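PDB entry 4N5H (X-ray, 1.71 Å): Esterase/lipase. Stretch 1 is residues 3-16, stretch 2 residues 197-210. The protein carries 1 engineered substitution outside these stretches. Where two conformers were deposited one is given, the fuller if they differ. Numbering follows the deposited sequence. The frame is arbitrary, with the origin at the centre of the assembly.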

# COMPACT_ATOMS: atom_id res chain seq x y z
N ASP A 3 -14.84 35.57 17.43
CA ASP A 3 -14.18 35.87 16.14
C ASP A 3 -12.83 35.18 15.97
O ASP A 3 -12.37 35.00 14.86
CB ASP A 3 -13.92 37.37 15.97
CG ASP A 3 -13.83 37.79 14.50
N GLU A 4 -12.21 34.84 17.10
CA GLU A 4 -10.86 34.32 17.19
C GLU A 4 -10.91 32.82 16.93
O GLU A 4 -10.06 32.27 16.20
CB GLU A 4 -10.36 34.57 18.60
CG GLU A 4 -9.39 33.55 19.14
CD GLU A 4 -7.98 34.03 18.98
OE1 GLU A 4 -7.80 35.11 18.35
OE2 GLU A 4 -7.08 33.32 19.48
N GLU A 5 -11.90 32.18 17.53
CA GLU A 5 -12.13 30.79 17.30
C GLU A 5 -12.60 30.59 15.83
O GLU A 5 -12.26 29.56 15.22
CB GLU A 5 -13.08 30.19 18.39
CG GLU A 5 -14.51 29.87 17.96
N ALA A 6 -13.35 31.56 15.29
CA ALA A 6 -13.74 31.54 13.90
C ALA A 6 -12.54 31.71 12.95
O ALA A 6 -12.47 31.04 11.91
CB ALA A 6 -14.71 32.66 13.61
N MET A 7 -11.64 32.64 13.26
CA MET A 7 -10.47 32.87 12.44
C MET A 7 -9.59 31.59 12.45
O MET A 7 -9.10 31.19 11.38
CB MET A 7 -9.67 34.07 12.92
CG MET A 7 -10.19 35.42 12.48
SD MET A 7 -9.11 36.82 12.97
CE MET A 7 -9.07 36.74 14.77
N LEU A 8 -9.43 30.96 13.62
CA LEU A 8 -8.65 29.74 13.71
C LEU A 8 -9.29 28.67 12.87
O LEU A 8 -8.60 27.91 12.16
CB LEU A 8 -8.51 29.29 15.13
CG LEU A 8 -7.79 27.97 15.35
CD1 LEU A 8 -6.35 28.12 14.83
CD2 LEU A 8 -7.79 27.54 16.82
N ALA A 9 -10.62 28.58 12.93
CA ALA A 9 -11.33 27.57 12.14
C ALA A 9 -11.17 27.78 10.64
O ALA A 9 -11.02 26.80 9.89
CB ALA A 9 -12.82 27.46 12.57
N LYS A 10 -11.08 29.01 10.18
CA LYS A 10 -10.82 29.30 8.78
C LYS A 10 -9.37 28.90 8.32
O LYS A 10 -9.16 28.36 7.21
CB LYS A 10 -10.96 30.77 8.55
CG LYS A 10 -12.41 31.17 8.24
CD LYS A 10 -12.44 32.50 7.51
CE LYS A 10 -11.43 32.48 6.36
NZ LYS A 10 -11.91 33.17 5.14
N VAL A 11 -8.42 29.25 9.16
CA VAL A 11 -7.02 28.87 8.88
C VAL A 11 -6.91 27.36 8.85
O VAL A 11 -6.36 26.80 7.89
CB VAL A 11 -6.09 29.46 9.96
CG1 VAL A 11 -4.67 28.88 9.83
CG2 VAL A 11 -5.99 30.95 9.82
N GLN A 12 -7.47 26.67 9.85
CA GLN A 12 -7.39 25.20 9.87
C GLN A 12 -8.11 24.54 8.69
O GLN A 12 -7.63 23.52 8.20
CB GLN A 12 -7.85 24.59 11.20
CG GLN A 12 -7.08 25.13 12.40
CD GLN A 12 -5.63 24.67 12.52
OE1 GLN A 12 -5.09 24.65 13.65
NE2 GLN A 12 -4.99 24.28 11.38
N ALA A 13 -9.20 25.13 8.17
CA ALA A 13 -9.84 24.58 6.96
C ALA A 13 -8.95 24.74 5.73
O ALA A 13 -8.94 23.84 4.86
CB ALA A 13 -11.19 25.28 6.66
N SER A 14 -8.24 25.86 5.62
CA SER A 14 -7.33 26.08 4.50
C SER A 14 -6.25 25.01 4.58
O SER A 14 -5.94 24.37 3.59
CB SER A 14 -6.63 27.41 4.52
OG SER A 14 -7.58 28.47 4.39
N TRP A 15 -5.68 24.81 5.78
CA TRP A 15 -4.62 23.79 5.87
C TRP A 15 -5.12 22.38 5.73
O TRP A 15 -4.41 21.52 5.28
CB TRP A 15 -3.74 24.02 7.15
CG TRP A 15 -2.99 25.23 6.98
CD1 TRP A 15 -3.17 26.43 7.66
CD2 TRP A 15 -1.88 25.46 6.10
NE1 TRP A 15 -2.34 27.37 7.16
CE2 TRP A 15 -1.49 26.80 6.25
CE3 TRP A 15 -1.17 24.66 5.20
CZ2 TRP A 15 -0.46 27.38 5.49
CZ3 TRP A 15 -0.15 25.22 4.46
CH2 TRP A 15 0.19 26.59 4.62
N ALA A 16 -6.37 22.07 6.12
CA ALA A 16 -6.94 20.75 5.84
C ALA A 16 -7.07 20.50 4.32
O ALA A 16 -6.84 19.39 3.84
CB ALA A 16 -8.33 20.57 6.52
N GLY A 197 -3.88 36.36 -1.56
CA GLY A 197 -3.89 34.92 -1.19
C GLY A 197 -4.49 34.71 0.21
O GLY A 197 -4.68 35.70 0.97
N ASP A 198 -4.75 33.43 0.56
CA ASP A 198 -5.24 33.07 1.90
C ASP A 198 -4.37 33.63 3.07
O ASP A 198 -4.92 34.28 3.99
CB ASP A 198 -5.45 31.54 2.05
CG ASP A 198 -6.80 31.07 1.46
OD1 ASP A 198 -7.33 31.71 0.53
OD2 ASP A 198 -7.35 30.05 1.94
N MET A 199 -3.04 33.42 3.05
CA MET A 199 -2.19 33.83 4.20
C MET A 199 -2.18 35.33 4.39
O MET A 199 -2.28 35.82 5.53
CB MET A 199 -0.76 33.39 4.01
CG MET A 199 0.13 33.50 5.25
SD MET A 199 1.59 32.39 5.14
CE MET A 199 0.77 30.94 4.59
N SER A 200 -2.00 36.03 3.25
CA SER A 200 -1.99 37.50 3.22
C SER A 200 -3.31 38.10 3.81
O SER A 200 -3.26 38.99 4.69
CB SER A 200 -1.70 38.06 1.79
OG SER A 200 -0.36 37.74 1.37
N ASP A 201 -4.46 37.60 3.35
CA ASP A 201 -5.79 38.06 3.88
C ASP A 201 -5.92 37.87 5.40
O ASP A 201 -6.44 38.75 6.07
CB ASP A 201 -6.92 37.27 3.24
CG ASP A 201 -7.07 37.53 1.76
OD1 ASP A 201 -6.46 38.50 1.19
OD2 ASP A 201 -7.78 36.70 1.16
N MET A 202 -5.45 36.72 5.91
CA MET A 202 -5.51 36.35 7.32
C MET A 202 -4.28 36.80 8.13
O MET A 202 -3.99 36.27 9.20
CB MET A 202 -5.56 34.83 7.37
CG MET A 202 -6.61 34.28 8.26
SD MET A 202 -8.22 35.04 7.94
CE MET A 202 -8.78 34.70 9.62
N ALA A 203 -3.55 37.75 7.57
CA ALA A 203 -2.20 38.07 7.99
C ALA A 203 -2.15 38.52 9.42
O ALA A 203 -1.23 38.16 10.14
CB ALA A 203 -1.53 39.14 7.14
N ALA A 204 -3.08 39.36 9.85
CA ALA A 204 -2.89 39.94 11.17
C ALA A 204 -3.02 38.82 12.20
O ALA A 204 -2.39 38.84 13.27
CB ALA A 204 -3.89 41.08 11.42
N PHE A 205 -3.88 37.85 11.91
CA PHE A 205 -4.06 36.69 12.77
C PHE A 205 -2.78 35.80 12.83
O PHE A 205 -2.39 35.32 13.90
CB PHE A 205 -5.22 35.84 12.30
CG PHE A 205 -5.50 34.67 13.17
CD1 PHE A 205 -6.02 34.83 14.44
CD2 PHE A 205 -5.18 33.34 12.73
CE1 PHE A 205 -6.30 33.74 15.25
CE2 PHE A 205 -5.42 32.27 13.55
CZ PHE A 205 -5.96 32.45 14.81
N TYR A 206 -2.18 35.54 11.68
CA TYR A 206 -0.87 34.84 11.65
C TYR A 206 0.22 35.55 12.51
O TYR A 206 1.00 34.93 13.29
CB TYR A 206 -0.32 34.65 10.23
CG TYR A 206 -0.90 33.49 9.48
CD1 TYR A 206 -2.16 33.55 8.96
CD2 TYR A 206 -0.18 32.34 9.26
CE1 TYR A 206 -2.70 32.46 8.29
CE2 TYR A 206 -0.70 31.29 8.54
CZ TYR A 206 -1.96 31.37 8.02
OH TYR A 206 -2.56 30.29 7.33
N LEU A 207 0.28 36.85 12.33
CA LEU A 207 1.26 37.66 13.02
C LEU A 207 1.04 37.64 14.54
O LEU A 207 2.00 37.55 15.31
CB LEU A 207 1.27 39.07 12.44
CG LEU A 207 1.69 39.20 10.97
CD1 LEU A 207 1.43 40.59 10.41
CD2 LEU A 207 3.14 38.82 10.91
N ASP A 208 -0.22 37.71 14.95
CA ASP A 208 -0.57 37.59 16.35
C ASP A 208 -0.22 36.26 16.98
O ASP A 208 0.25 36.19 18.11
CB ASP A 208 -2.07 37.86 16.52
CG ASP A 208 -2.37 39.38 16.52
OD1 ASP A 208 -1.40 40.20 16.54
OD2 ASP A 208 -3.59 39.76 16.53
N LYS A 209 -0.49 35.17 16.29
CA LYS A 209 -0.17 33.87 16.80
C LYS A 209 1.37 33.68 16.78
O LYS A 209 1.86 32.95 17.67
CB LYS A 209 -0.97 32.75 16.05
CG LYS A 209 -2.50 32.75 16.28
CD LYS A 209 -2.84 32.74 17.75
CE LYS A 209 -4.33 32.85 18.01
NZ LYS A 209 -4.55 32.98 19.47
N LEU A 210 2.05 34.19 15.79
CA LEU A 210 3.52 34.08 15.76
C LEU A 210 4.10 34.80 16.97
O LEU A 210 4.99 34.28 17.65
CB LEU A 210 4.12 34.71 14.51
CG LEU A 210 4.13 33.79 13.31
CD1 LEU A 210 4.49 34.62 12.09
CD2 LEU A 210 5.14 32.64 13.53

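Which polar interaction is strongest? Lys209 and Glu4 form a salt bridge, with NZ of Lys209 donating to OE2 of Glu4 at 2.6 Å, so opposite charge and a short hydrogen bond act together. The CA-to-CB bond of Glu4 points sideways, but the end of its side chain comes nearer to the second stretch and meets the lysine. Glu4 is poorly ordered, so this short distance deserves some caution.

What other polar groups join the stretches? The indole NE1 of Trp15 donates to OH of Tyr206 at 2.9 Å, and the N-H...O angle of 161° makes the bond nearly straight. The hydroxyl lies at the edge of the indole, near its plane, where the N-H naturally points. Ser14 also meets Asp198: its OG lies 2.9 Å from Asp198 OD2 and 3.2 Å from Lys10 O, and which of the two receives its proton is left open.

How is Phe205 held? Its side chain enters a hole formed by Glu4, Met7, Leu8 and Val11, residues that line one side of about two turns of the first helix. Met7 covers one face of the ring, its CB standing 4.1 Å from the centroid of the Phe205 ring and only 14° off the normal, a CH-pi contact. At the ring edge, Glu4 OE1 approaches Phe205 CE1 at 3.7 Å.

What fills the space between Phe205 and the polar contacts near Trp15? Val11 packs its CG2 against Met202 CG at 3.7 Å, and the same methyl lies 3.9 Å from Phe205 CD2 and 3.9 Å from Tyr206 CE1. Met202, modelled in two conformers, also brings its CE to 3.3 Å from Met7 CG in the one given. Farther along, Met199 CE rests 3.9 Å from Trp15 CZ2, at the indole edge.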